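Local structure of salicylaldehyde dehydrogenase NahF (Pseudomonas putida, 4JZ6) at residues Asn53-Asp58 and Pro222-Glu227; Val91-Thr96 and Ala120-Phe125; Thr147-Leu152 and Trp488-Pro493; Leu307-Lys312 and Val404-Gly409; Ile416-Val421 and Ser442-Cys447. The protein is an aldehyde dehydrogenase that probably oxidises salicylaldehyde to salicylate with NAD+ and water, a step in the degradation of naphthalene. One frame throughout, in Å; residues are numbered along the deposited sequence.

Contact 1: Asn53-Asp58 and Pro222-Glu227; sequences NATVTD and PDRSPE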
# COMPACT_ATOMS: atom_id res chain seq x y z
N ASN A 53 -1.77 -22.08 23.98
CA ASN A 53 -1.50 -22.31 22.56
C ASN A 53 -2.76 -22.13 21.73
O ASN A 53 -3.52 -23.08 21.56
CB ASN A 53 -0.92 -23.70 22.35
CG ASN A 53 -0.18 -23.84 21.03
OD1 ASN A 53 0.02 -22.86 20.31
ND2 ASN A 53 0.23 -25.06 20.71
N ALA A 54 -2.97 -20.92 21.22
CA ALA A 54 -4.19 -20.57 20.51
C ALA A 54 -4.49 -21.51 19.35
O ALA A 54 -3.58 -22.05 18.71
CB ALA A 54 -4.11 -19.14 20.00
N THR A 55 -5.77 -21.73 19.10
CA THR A 55 -6.21 -22.48 17.93
C THR A 55 -6.79 -21.51 16.92
O THR A 55 -6.94 -20.32 17.21
CB THR A 55 -7.29 -23.50 18.28
OG1 THR A 55 -8.45 -22.82 18.78
CG2 THR A 55 -6.78 -24.48 19.32
N VAL A 56 -7.12 -22.02 15.74
CA VAL A 56 -7.79 -21.22 14.73
C VAL A 56 -9.12 -20.72 15.29
O VAL A 56 -9.49 -19.56 15.07
CB VAL A 56 -8.04 -22.05 13.46
CG1 VAL A 56 -9.01 -21.33 12.53
CG2 VAL A 56 -6.73 -22.32 12.75
N THR A 57 -9.80 -21.58 16.04
CA THR A 57 -11.05 -21.21 16.69
C THR A 57 -10.86 -19.98 17.57
O THR A 57 -11.68 -19.06 17.53
CB THR A 57 -11.61 -22.37 17.54
OG1 THR A 57 -11.81 -23.53 16.73
CG2 THR A 57 -12.94 -21.96 18.16
N ASP A 58 -9.78 -19.97 18.36
CA ASP A 58 -9.48 -18.82 19.22
C ASP A 58 -9.26 -17.57 18.38
O ASP A 58 -9.68 -16.47 18.76
CB ASP A 58 -8.24 -19.09 20.09
CG ASP A 58 -8.47 -20.18 21.13
OD1 ASP A 58 -9.29 -19.96 22.06
OD2 ASP A 58 -7.83 -21.24 21.03
N PRO A 222 5.05 -22.24 16.85
CA PRO A 222 5.31 -21.86 15.46
C PRO A 222 4.68 -22.80 14.44
O PRO A 222 4.49 -22.39 13.30
CB PRO A 222 6.85 -21.90 15.37
CG PRO A 222 7.27 -22.82 16.47
CD PRO A 222 6.29 -22.58 17.58
N ASP A 223 4.36 -24.03 14.84
CA ASP A 223 3.74 -24.99 13.93
C ASP A 223 2.31 -24.57 13.59
O ASP A 223 1.72 -25.07 12.62
CB ASP A 223 3.76 -26.40 14.52
CG ASP A 223 2.73 -26.60 15.62
OD1 ASP A 223 2.95 -26.09 16.74
OD2 ASP A 223 1.70 -27.27 15.38
N ARG A 224 1.76 -23.65 14.38
CA ARG A 224 0.38 -23.20 14.22
C ARG A 224 0.29 -21.82 13.58
O ARG A 224 -0.74 -21.48 13.01
CB ARG A 224 -0.34 -23.17 15.57
CG ARG A 224 -0.50 -24.52 16.25
CD ARG A 224 -1.42 -24.42 17.45
NE ARG A 224 -1.62 -25.71 18.10
CZ ARG A 224 -2.49 -25.94 19.08
NH1 ARG A 224 -3.25 -24.95 19.53
NH2 ARG A 224 -2.59 -27.15 19.61
N SER A 225 1.37 -21.04 13.69
CA SER A 225 1.41 -19.66 13.19
C SER A 225 0.85 -19.47 11.77
O SER A 225 -0.03 -18.64 11.58
CB SER A 225 2.81 -19.04 13.30
OG SER A 225 3.13 -18.74 14.65
N PRO A 226 1.36 -20.24 10.79
CA PRO A 226 0.85 -20.04 9.43
C PRO A 226 -0.66 -20.16 9.31
O PRO A 226 -1.29 -19.25 8.76
CB PRO A 226 1.53 -21.16 8.63
CG PRO A 226 2.10 -22.10 9.64
CD PRO A 226 2.43 -21.26 10.82
N GLU A 227 -1.25 -21.22 9.85
CA GLU A 227 -2.69 -21.43 9.69
C GLU A 227 -3.52 -20.44 10.49
O GLU A 227 -4.63 -20.08 10.09
CB GLU A 227 -3.08 -22.86 10.02
CG GLU A 227 -2.95 -23.23 11.48
CD GLU A 227 -3.50 -24.61 11.76
OE1 GLU A 227 -3.11 -25.21 12.79
OE2 GLU A 227 -4.32 -25.09 10.94
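A helix start with a capping box, Thr55 to Asp58, leads off here from a stretch held by Arg224, which reaches across to Asn53, Ala54 and Thr55. Arg224 NH1 donates to Ala54 O at 3.0 Å, with an N-H...O angle of 160°. The carbonyl oxygen lies in the plane of the guanidinium, at its edge, while NH1 sits well above the plane of the carbonyl group. With CG anti to the backbone N (chi1 -160°), the Asn53 amide meets Arg224 tip to tip and stacks on one guanidinium face, the planes only 16° apart. Asn53 ND2 lies 3.2 Å above the guanidinium plane, over its centre. As donor facing donors, it stacks without bonding. Asn53 OD1 accepts from Ser221 N, and Arg224 NH2 forms a salt bridge with Asp33. The methyl Thr55 CG2 rests 3.6 Å from Arg224 NH1. Further along, Val56 CG2 touches the side chain of Glu227, which crosses it at about a right angle. The contact ties the lead-in and start of helix 56-73 to the lead-in and start of helix 225-233. Ser32 adds to the box from outside: its OG is hydrogen-bonded to Thr55 OG1 and its N to Asp58 OD2. The box closes with two reciprocal bonds from backbone N-H to side-chain oxygen: Thr55 N to Asp58 OD2 at 2.9 Å, and Asp58 N to Thr55 OG1 at 3.2 Å.

Contact 2: Val91-Thr96 and Ala120-Phe125; sequences VMESKT and ASANVF. With EDO (1,2-ethanediol), chain G.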
# COMPACT_ATOMS: atom_id res chain seq x y z
N VAL A 91 1.52 3.50 32.31
CA VAL A 91 1.44 2.15 32.87
C VAL A 91 2.63 1.28 32.46
O VAL A 91 3.16 0.52 33.27
CB VAL A 91 0.11 1.46 32.49
CG1 VAL A 91 0.11 -0.00 32.91
CG2 VAL A 91 -1.05 2.19 33.12
N MET A 92 3.06 1.41 31.21
CA MET A 92 4.23 0.67 30.76
C MET A 92 5.49 1.09 31.52
O MET A 92 6.31 0.25 31.89
CB MET A 92 4.45 0.85 29.26
CG MET A 92 3.31 0.37 28.39
SD MET A 92 3.85 0.13 26.69
CE MET A 92 4.86 -1.34 26.90
N GLU A 93 5.64 2.39 31.76
CA GLU A 93 6.81 2.88 32.47
C GLU A 93 6.78 2.43 33.93
O GLU A 93 7.82 2.22 34.55
CB GLU A 93 6.92 4.41 32.37
CG GLU A 93 7.21 4.89 30.95
CD GLU A 93 7.21 6.40 30.81
OE1 GLU A 93 6.68 7.09 31.71
OE2 GLU A 93 7.75 6.91 29.80
N SER A 94 5.58 2.24 34.47
CA SER A 94 5.43 1.80 35.85
C SER A 94 5.83 0.34 36.00
O SER A 94 6.04 -0.14 37.11
CB SER A 94 4.00 2.03 36.36
OG SER A 94 3.08 1.13 35.77
N LYS A 95 5.93 -0.37 34.89
CA LYS A 95 6.27 -1.79 34.91
C LYS A 95 7.66 -2.06 34.35
O LYS A 95 7.99 -3.20 34.00
CB LYS A 95 5.21 -2.60 34.16
CG LYS A 95 3.88 -2.71 34.91
CD LYS A 95 2.88 -3.58 34.15
CE LYS A 95 1.76 -4.07 35.07
NZ LYS A 95 1.13 -2.96 35.83
N THR A 96 8.49 -1.02 34.29
CA THR A 96 9.82 -1.11 33.68
C THR A 96 10.72 -2.26 34.19
O THR A 96 11.28 -3.00 33.38
CB THR A 96 10.59 0.25 33.74
OG1 THR A 96 9.86 1.25 33.00
CG2 THR A 96 11.98 0.12 33.14
N ALA A 120 10.94 3.44 24.36
CA ALA A 120 10.44 3.53 22.99
C ALA A 120 8.97 3.18 22.87
O ALA A 120 8.23 3.83 22.14
CB ALA A 120 11.27 2.65 22.07
N SER A 121 8.55 2.14 23.60
CA SER A 121 7.15 1.74 23.62
C SER A 121 6.26 2.83 24.21
O SER A 121 5.22 3.18 23.64
CB SER A 121 6.97 0.45 24.41
OG SER A 121 7.68 -0.61 23.81
N ALA A 122 6.68 3.36 25.36
CA ALA A 122 5.92 4.41 26.03
C ALA A 122 5.84 5.63 25.12
O ALA A 122 4.80 6.28 25.02
CB ALA A 122 6.57 4.77 27.35
N ASN A 123 6.95 5.94 24.45
CA ASN A 123 6.97 7.10 23.58
C ASN A 123 6.07 6.93 22.35
O ASN A 123 5.43 7.87 21.91
CB ASN A 123 8.39 7.48 23.19
CG ASN A 123 8.46 8.89 22.64
OD1 ASN A 123 8.47 9.10 21.42
ND2 ASN A 123 8.49 9.87 23.53
N VAL A 124 6.03 5.72 21.80
CA VAL A 124 5.12 5.43 20.69
C VAL A 124 3.69 5.73 21.11
O VAL A 124 2.97 6.43 20.40
CB VAL A 124 5.20 3.95 20.24
CG1 VAL A 124 4.08 3.64 19.27
CG2 VAL A 124 6.53 3.67 19.59
N PHE A 125 3.29 5.21 22.27
CA PHE A 125 1.95 5.46 22.78
C PHE A 125 1.68 6.94 23.02
O PHE A 125 0.57 7.41 22.82
CB PHE A 125 1.68 4.64 24.06
CG PHE A 125 1.18 3.25 23.78
CD1 PHE A 125 -0.16 3.02 23.52
CD2 PHE A 125 2.06 2.18 23.76
CE1 PHE A 125 -0.62 1.75 23.25
CE2 PHE A 125 1.61 0.90 23.48
CZ PHE A 125 0.26 0.68 23.23
C1 EDO G . 11.08 6.86 19.68
O1 EDO G . 10.94 8.27 19.89
C2 EDO G . 9.80 6.13 20.07
O2 EDO G . 9.89 4.74 19.75
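Met92 lays its sulfur beside Phe125 in a Met-aromatic contact between two packed helices, 78-94 and 111-130. The two side chains cross at about a right angle. Met92 SD is 4.8 Å from the centroid of the Phe125 ring and 53° off the ring normal, an oblique approach. Its nearest ring atoms are CD2 and CE2 of Phe125, both at 4.0 Å. The thioether bends at its last torsion (chi3 71°), which swings CE away from a straight chain. Met92 CE then meets Ser121 CB at 3.7 Å. The hydroxyl of Ser121 is engaged elsewhere, with Asn117 O one turn earlier in its own helix. Glu93 leaves its helix beside Met92, and its extended chain passes over the methyl of Ala122. Glu93 OE2 comes within 3.5 Å of Ala122 CB on its way to a salt bridge with Arg126. The small Ala122 lets the backbones come near, with 6.3 Å between Met92 CA and Ala122 CA. Helices 170-181 and 195-208 add further packing: Phe125 touches Ala173 and Ala177, and Met92 touches Ile201 and Cys204. Away from helix 78-94, helix 111-130 carries an ethanediol, probably from the crystallisation liquor. Its O1 donates to Asn123 OD1 at 3.0 Å, and its O2 donates to Ala120 O, also at 3.0 Å.

Contact 3: Thr147-Leu152 and Trp488-Pro493; sequences TLSMTL and WLTIEP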
# COMPACT_ATOMS: atom_id res chain seq x y z
N THR A 147 -20.95 23.90 -3.57
CA THR A 147 -20.54 22.55 -3.23
C THR A 147 -19.33 22.54 -2.30
O THR A 147 -18.36 23.26 -2.52
CB THR A 147 -20.16 21.76 -4.49
OG1 THR A 147 -21.26 21.76 -5.41
CG2 THR A 147 -19.81 20.32 -4.14
N LEU A 148 -19.40 21.73 -1.26
CA LEU A 148 -18.22 21.48 -0.44
C LEU A 148 -17.56 20.20 -0.89
O LEU A 148 -18.22 19.16 -0.97
CB LEU A 148 -18.60 21.37 1.03
CG LEU A 148 -18.07 22.47 1.93
CD1 LEU A 148 -18.06 23.76 1.15
CD2 LEU A 148 -18.94 22.58 3.17
N SER A 149 -16.28 20.27 -1.22
CA SER A 149 -15.51 19.06 -1.48
C SER A 149 -14.46 18.91 -0.39
O SER A 149 -13.77 19.88 -0.04
CB SER A 149 -14.85 19.10 -2.86
OG SER A 149 -14.13 17.91 -3.09
N MET A 150 -14.34 17.71 0.15
CA MET A 150 -13.45 17.49 1.27
C MET A 150 -13.01 16.04 1.36
O MET A 150 -13.61 15.16 0.74
CB MET A 150 -14.14 17.87 2.58
CG MET A 150 -15.26 16.91 2.98
SD MET A 150 -16.29 17.52 4.33
CE MET A 150 -17.21 18.83 3.53
N THR A 151 -11.94 15.79 2.12
CA THR A 151 -11.53 14.44 2.44
C THR A 151 -11.69 14.19 3.93
O THR A 151 -11.48 15.10 4.74
CB THR A 151 -10.08 14.18 2.09
OG1 THR A 151 -9.25 15.12 2.78
CG2 THR A 151 -9.87 14.32 0.59
N LEU A 152 -12.06 12.97 4.28
CA LEU A 152 -12.18 12.58 5.68
C LEU A 152 -11.23 11.42 5.95
O LEU A 152 -11.04 10.56 5.09
CB LEU A 152 -13.61 12.16 6.01
CG LEU A 152 -14.75 13.15 5.77
CD1 LEU A 152 -16.07 12.57 6.24
CD2 LEU A 152 -14.46 14.46 6.48
N TRP A 488 -13.44 10.73 0.02
CA TRP A 488 -13.72 11.98 -0.67
C TRP A 488 -15.21 12.21 -0.58
O TRP A 488 -16.00 11.42 -1.10
CB TRP A 488 -13.28 11.91 -2.13
CG TRP A 488 -13.69 13.11 -2.93
CD1 TRP A 488 -13.71 14.42 -2.52
CD2 TRP A 488 -14.17 13.11 -4.29
NE1 TRP A 488 -14.16 15.23 -3.53
CE2 TRP A 488 -14.45 14.46 -4.63
CE3 TRP A 488 -14.37 12.12 -5.24
CZ2 TRP A 488 -14.92 14.82 -5.89
CZ3 TRP A 488 -14.85 12.48 -6.49
CH2 TRP A 488 -15.11 13.82 -6.80
N LEU A 489 -15.60 13.28 0.11
CA LEU A 489 -17.02 13.59 0.33
C LEU A 489 -17.41 14.94 -0.25
O LEU A 489 -16.69 15.93 -0.10
CB LEU A 489 -17.35 13.53 1.82
CG LEU A 489 -18.82 13.75 2.21
CD1 LEU A 489 -19.24 12.75 3.28
CD2 LEU A 489 -19.03 15.17 2.69
N THR A 490 -18.56 14.98 -0.92
CA THR A 490 -19.08 16.23 -1.44
C THR A 490 -20.45 16.53 -0.87
O THR A 490 -21.22 15.61 -0.57
CB THR A 490 -19.19 16.21 -2.97
OG1 THR A 490 -20.02 15.11 -3.38
CG2 THR A 490 -17.81 16.06 -3.60
N ILE A 491 -20.74 17.81 -0.71
CA ILE A 491 -22.07 18.25 -0.30
C ILE A 491 -22.59 19.20 -1.37
O ILE A 491 -22.07 20.30 -1.54
CB ILE A 491 -22.06 18.94 1.07
CG1 ILE A 491 -21.36 18.05 2.11
CG2 ILE A 491 -23.48 19.24 1.52
CD1 ILE A 491 -21.29 18.67 3.47
N GLU A 492 -23.61 18.76 -2.10
CA GLU A 492 -23.98 19.43 -3.34
C GLU A 492 -25.37 20.03 -3.25
O GLU A 492 -26.18 19.62 -2.42
CB GLU A 492 -23.89 18.42 -4.50
CG GLU A 492 -22.54 17.72 -4.57
CD GLU A 492 -22.53 16.58 -5.58
OE1 GLU A 492 -23.31 16.65 -6.56
OE2 GLU A 492 -21.74 15.62 -5.39
N PRO A 493 -25.65 21.05 -4.09
CA PRO A 493 -26.97 21.66 -4.10
C PRO A 493 -28.02 20.69 -4.62
O PRO A 493 -27.67 19.73 -5.31
CB PRO A 493 -26.80 22.83 -5.08
CG PRO A 493 -25.66 22.45 -5.94
CD PRO A 493 -24.73 21.70 -5.05
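Ser149 and Trp488 meet on the tight side of an antiparallel strand pair formed by 148-152 and 488-491. Trp488 NE1 donates to Ser149 OG at 2.7 Å with an angle of 166°. The oxygen lies almost in the indole plane, at the ring edge. Ser149 OG is anti to the backbone N (chi1 -179°), which turns it to the indole N-H. Thr490 shares this buried face. Its OG1 donates to Glu492 OE2 at 2.7 Å and is also hydrogen-bonded to His449 of the second subunit. The backbones are joined by paired bonds at Leu148 with Ile491 and at Met150 with Leu489. Leu489 N donates to Met150 O at 2.8 Å. The other face is looser and, at Leu148, Met150 and Ile491, more open to solvent; Leu489 on it is buried. There Met150 and Leu489 run side by side, with Met150 SD 4.0 Å from Leu489 CD2. Met150 CE bends round to Ile491 CD1 at 4.1 Å. The side chain of Leu148 touches mainly through CB, 4.2 Å from Ile491 CB. Such a small sheet, far from the active site, is the oligomerisation element of aldehyde dehydrogenases. Strand 148-154 is the middle strand, with 139-140 on one side and 485-491 on the other. Beyond 485-491, a strand of the second subunit pairs in parallel, so the sheet runs on across the interface.

Contact 4: Leu307-Lys312 and Val404-Gly409; sequences LVVDEK and VIRCKG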
# COMPACT_ATOMS: atom_id res chain seq x y z
N LEU A 307 29.65 -2.99 6.26
CA LEU A 307 30.49 -1.81 6.40
C LEU A 307 31.15 -1.58 5.04
O LEU A 307 32.18 -2.21 4.74
CB LEU A 307 31.57 -2.03 7.46
CG LEU A 307 31.23 -2.07 8.96
CD1 LEU A 307 30.49 -0.82 9.38
CD2 LEU A 307 30.44 -3.32 9.35
N VAL A 308 30.57 -0.72 4.21
CA VAL A 308 31.22 -0.40 2.93
C VAL A 308 32.23 0.74 3.11
O VAL A 308 31.86 1.89 3.37
CB VAL A 308 30.22 -0.21 1.72
CG1 VAL A 308 29.14 -1.28 1.76
CG2 VAL A 308 29.58 1.14 1.72
N VAL A 309 33.51 0.40 3.01
CA VAL A 309 34.57 1.34 3.34
C VAL A 309 35.50 1.59 2.15
O VAL A 309 35.78 0.68 1.37
CB VAL A 309 35.40 0.85 4.54
CG1 VAL A 309 34.53 0.72 5.77
CG2 VAL A 309 36.04 -0.48 4.23
N ASP A 310 35.96 2.82 2.01
CA ASP A 310 36.87 3.15 0.93
C ASP A 310 38.22 2.49 1.20
O ASP A 310 38.71 2.50 2.33
CB ASP A 310 37.03 4.66 0.79
CG ASP A 310 37.56 5.06 -0.56
OD1 ASP A 310 38.79 5.13 -0.73
OD2 ASP A 310 36.74 5.31 -1.48
N GLU A 311 38.81 1.91 0.15
CA GLU A 311 40.07 1.20 0.27
C GLU A 311 41.16 2.05 0.91
O GLU A 311 41.98 1.53 1.67
CB GLU A 311 40.55 0.71 -1.10
CG GLU A 311 40.15 -0.72 -1.42
CD GLU A 311 40.92 -1.76 -0.62
OE1 GLU A 311 40.50 -2.94 -0.64
OE2 GLU A 311 41.94 -1.41 0.00
N LYS A 312 41.17 3.35 0.61
CA LYS A 312 42.21 4.25 1.12
C LYS A 312 42.23 4.27 2.65
O LYS A 312 43.22 4.64 3.27
CB LYS A 312 42.00 5.68 0.61
CG LYS A 312 42.01 5.84 -0.90
CD LYS A 312 42.02 7.32 -1.28
CE LYS A 312 41.42 7.55 -2.66
NZ LYS A 312 39.99 7.13 -2.72
N VAL A 404 32.62 -6.55 6.05
CA VAL A 404 33.27 -5.38 5.46
C VAL A 404 33.41 -5.56 3.95
O VAL A 404 34.04 -6.52 3.49
CB VAL A 404 34.66 -5.14 6.06
CG1 VAL A 404 35.18 -3.78 5.65
CG2 VAL A 404 34.62 -5.24 7.57
N ILE A 405 32.82 -4.65 3.19
CA ILE A 405 33.04 -4.61 1.75
C ILE A 405 33.85 -3.37 1.41
O ILE A 405 33.44 -2.25 1.70
CB ILE A 405 31.72 -4.58 0.97
CG1 ILE A 405 30.79 -5.70 1.46
CG2 ILE A 405 32.01 -4.72 -0.51
CD1 ILE A 405 29.36 -5.52 1.01
N ARG A 406 35.02 -3.58 0.81
CA ARG A 406 35.88 -2.48 0.44
C ARG A 406 35.50 -1.97 -0.94
O ARG A 406 35.05 -2.74 -1.79
CB ARG A 406 37.34 -2.91 0.48
CG ARG A 406 37.86 -3.20 1.87
CD ARG A 406 39.06 -4.12 1.86
NE ARG A 406 39.55 -4.38 3.21
CZ ARG A 406 40.69 -3.91 3.70
NH1 ARG A 406 41.04 -4.21 4.94
NH2 ARG A 406 41.48 -3.15 2.95
N CYS A 407 35.68 -0.67 -1.16
CA CYS A 407 35.33 -0.06 -2.43
C CYS A 407 36.26 1.09 -2.76
O CYS A 407 36.98 1.58 -1.90
CB CYS A 407 33.89 0.45 -2.41
SG CYS A 407 33.61 1.89 -1.33
N LYS A 408 36.23 1.50 -4.02
CA LYS A 408 37.03 2.63 -4.47
C LYS A 408 36.13 3.73 -5.02
O LYS A 408 35.60 3.62 -6.13
CB LYS A 408 38.04 2.20 -5.54
CG LYS A 408 39.28 1.52 -4.96
CD LYS A 408 39.76 0.37 -5.83
CE LYS A 408 40.94 -0.36 -5.19
NZ LYS A 408 41.42 -1.51 -6.02
N GLY A 409 35.95 4.79 -4.25
CA GLY A 409 35.28 5.97 -4.75
C GLY A 409 33.82 6.08 -4.38
O GLY A 409 33.16 5.11 -4.00
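Val309 CG2 sits in the hollow between two residues of the next strand, 3.7 Å from Val404 CG1 and 4.0 Å from Arg406 CG. On the other face of this parallel strand pair, Val308 CG1 leans on Ile405 CB at 4.3 Å, and Cys407 SG lies against the backbone of Val309. Glu311 extends this packing past the strand end. A bend at chi2 (-72°) turns Glu311 CD toward Arg406, and the two side chains cross at about a right angle. Glu311 OE1 lies 3.1 Å from Arg406 CD. Glu311 OE2 meets the guanidinium edge in a weak salt bridge, 3.5 Å to Arg406 NH2. The stronger hold on Arg406 comes from Asp384, with Asp315 as another acidic partner. Asp310 caps the following helix. Its OD1 takes Lys312 N and Lys312 NZ from opposite faces of the carboxylate, while its OD2 accepts from Gly409 N at 2.9 Å. Where the strands end, Glu311 N still donates to Cys407 O at 2.8 Å. Helices 311-327 and 410-418 cover the two faces: Ala314 touches Val309, and Ile416 touches Val308 and Cys407. This is the helix-covered, largely parallel sheet of the aldehyde dehydrogenase catalytic domain.

Contact 5: Ile416-Val421 and Ser442-Cys447; sequences IANDSV and SIEYGC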
# COMPACT_ATOMS: atom_id res chain seq x y z
N ILE A 416 27.37 -0.28 -4.56
CA ILE A 416 27.36 -1.38 -3.59
C ILE A 416 26.19 -1.26 -2.61
O ILE A 416 25.54 -2.26 -2.28
CB ILE A 416 28.69 -1.47 -2.83
CG1 ILE A 416 29.83 -1.77 -3.80
CG2 ILE A 416 28.62 -2.54 -1.74
CD1 ILE A 416 31.19 -1.70 -3.18
N ALA A 417 25.92 -0.05 -2.14
CA ALA A 417 24.78 0.14 -1.25
C ALA A 417 23.49 -0.17 -2.00
O ALA A 417 22.62 -0.86 -1.48
CB ALA A 417 24.76 1.56 -0.71
N ASN A 418 23.38 0.33 -3.22
CA ASN A 418 22.17 0.16 -4.00
C ASN A 418 21.97 -1.23 -4.60
O ASN A 418 20.89 -1.55 -5.11
CB ASN A 418 22.09 1.23 -5.10
CG ASN A 418 21.47 2.52 -4.61
OD1 ASN A 418 20.82 2.55 -3.57
ND2 ASN A 418 21.64 3.59 -5.37
N ASP A 419 23.00 -2.07 -4.55
CA ASP A 419 22.88 -3.40 -5.13
C ASP A 419 22.29 -4.43 -4.14
O ASP A 419 22.07 -5.59 -4.50
CB ASP A 419 24.20 -3.87 -5.76
CG ASP A 419 25.00 -4.81 -4.87
OD1 ASP A 419 25.64 -5.73 -5.43
OD2 ASP A 419 25.01 -4.63 -3.63
N SER A 420 22.05 -4.00 -2.91
CA SER A 420 21.37 -4.85 -1.95
C SER A 420 19.93 -5.07 -2.38
O SER A 420 19.31 -4.22 -3.02
CB SER A 420 21.38 -4.21 -0.56
OG SER A 420 20.64 -5.00 0.37
N VAL A 421 19.39 -6.23 -2.01
CA VAL A 421 18.00 -6.54 -2.30
C VAL A 421 17.10 -5.89 -1.25
O VAL A 421 15.87 -5.85 -1.40
CB VAL A 421 17.78 -8.08 -2.33
CG1 VAL A 421 17.53 -8.64 -0.93
CG2 VAL A 421 16.66 -8.43 -3.28
N SER A 442 21.22 9.45 -2.97
CA SER A 442 21.19 8.54 -4.11
C SER A 442 20.90 7.08 -3.73
O SER A 442 20.45 6.30 -4.57
CB SER A 442 22.50 8.62 -4.89
OG SER A 442 22.66 9.92 -5.45
N ILE A 443 21.17 6.71 -2.47
CA ILE A 443 20.96 5.33 -2.03
C ILE A 443 19.49 5.01 -1.73
O ILE A 443 18.72 5.88 -1.30
CB ILE A 443 21.84 4.96 -0.81
CG1 ILE A 443 21.55 5.87 0.38
CG2 ILE A 443 23.32 5.02 -1.18
CD1 ILE A 443 22.46 5.63 1.56
N GLU A 444 19.11 3.76 -1.97
CA GLU A 444 17.71 3.33 -1.93
C GLU A 444 17.30 2.78 -0.56
O GLU A 444 17.10 1.57 -0.39
CB GLU A 444 17.46 2.31 -3.04
CG GLU A 444 17.57 2.90 -4.45
CD GLU A 444 17.95 1.88 -5.51
OE1 GLU A 444 18.49 0.81 -5.16
OE2 GLU A 444 17.74 2.16 -6.71
N TYR A 445 17.18 3.67 0.41
CA TYR A 445 16.94 3.27 1.80
C TYR A 445 15.85 4.10 2.46
O TYR A 445 15.74 5.31 2.22
CB TYR A 445 18.26 3.32 2.60
CG TYR A 445 19.20 2.21 2.18
CD1 TYR A 445 19.28 1.03 2.91
CD2 TYR A 445 19.96 2.32 1.02
CE1 TYR A 445 20.12 0.00 2.51
CE2 TYR A 445 20.80 1.30 0.62
CZ TYR A 445 20.88 0.14 1.37
OH TYR A 445 21.71 -0.87 0.97
N GLY A 446 15.04 3.45 3.28
CA GLY A 446 13.99 4.14 4.01
C GLY A 446 14.55 5.11 5.03
O GLY A 446 13.93 6.13 5.32
N CYS A 447 15.72 4.78 5.57
CA CYS A 447 16.39 5.64 6.55
C CYS A 447 17.85 5.86 6.17
O CYS A 447 18.60 4.89 5.98
CB CYS A 447 16.31 5.02 7.94
SG CYS A 447 14.66 4.45 8.39
O HOH W 1 19.90 -3.20 2.54
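The end of helix 410-418 docks onto the turn between helix 433-442 and strand 447-450 through Asn418, which grips the end of helix 433-442 and the turn after it, and Tyr445, which grips helix 410-418. Asn418 OD1 accepts from Glu444 N at 2.6 Å, with the donor in the plane of the amide carbonyl. Asn418 ND2 donates to Ser442 O at 3.1 Å. That bond is straight, at 179°, and the acceptor lies in the amide plane. One flat group thus uses OD1 on the turn and ND2 on the end of helix 433-442, which fixes its rotation. Glu444 is the centre of an inverse gamma turn. Its side chain crosses Asn418 at about a right angle, and Glu444 OE1 is paired with Lys467. Tyr445 OH donates to Ala417 O at 2.6 Å, at the edge of its ring. A water donates to Ser420 OG at 2.9 Å and, weakly, to Tyr445 OH. Ser420 OG is also hydrogen-bonded to Asp394. Between the polar groups, Ala417 CB packs on Ile443 CG2 at 3.8 Å and lies 4.2 Å from Tyr445 CE2. The turn also lies at the dimer interface: Ile443 O accepts from Lys487 of the second subunit. Glu444 OE1 comes to 3.3 Å from Asn418 OD1, oxygen against oxygen. The positive charge of Lys467 would ease that approach and probably keeps Glu444 ionised.

How the contacts relate
Contacts 4 and 5 are neighbours, with centres about 15 Å apart. Strand 401-407 runs on into helix 410-418, whose Ile416 packs on Val308, Ile405 and Cys407. Contacts 1 and 2 use helices 56-73 and 78-94, which follow each other in the chain; their centres are about 29 Å apart. Contact 2 lies within the span of contact 1; both precede contacts 4 and 5. Contact 3 has its centre about 40 to 56 Å from theirs. Its segments alternate with those of contact 1 and bracket contacts 4 and 5 in sequence. Across the dimer, strand 485-491 pairs in parallel with the partner's strand from Cys447, so one subunit's small sheet continues the other's larger one.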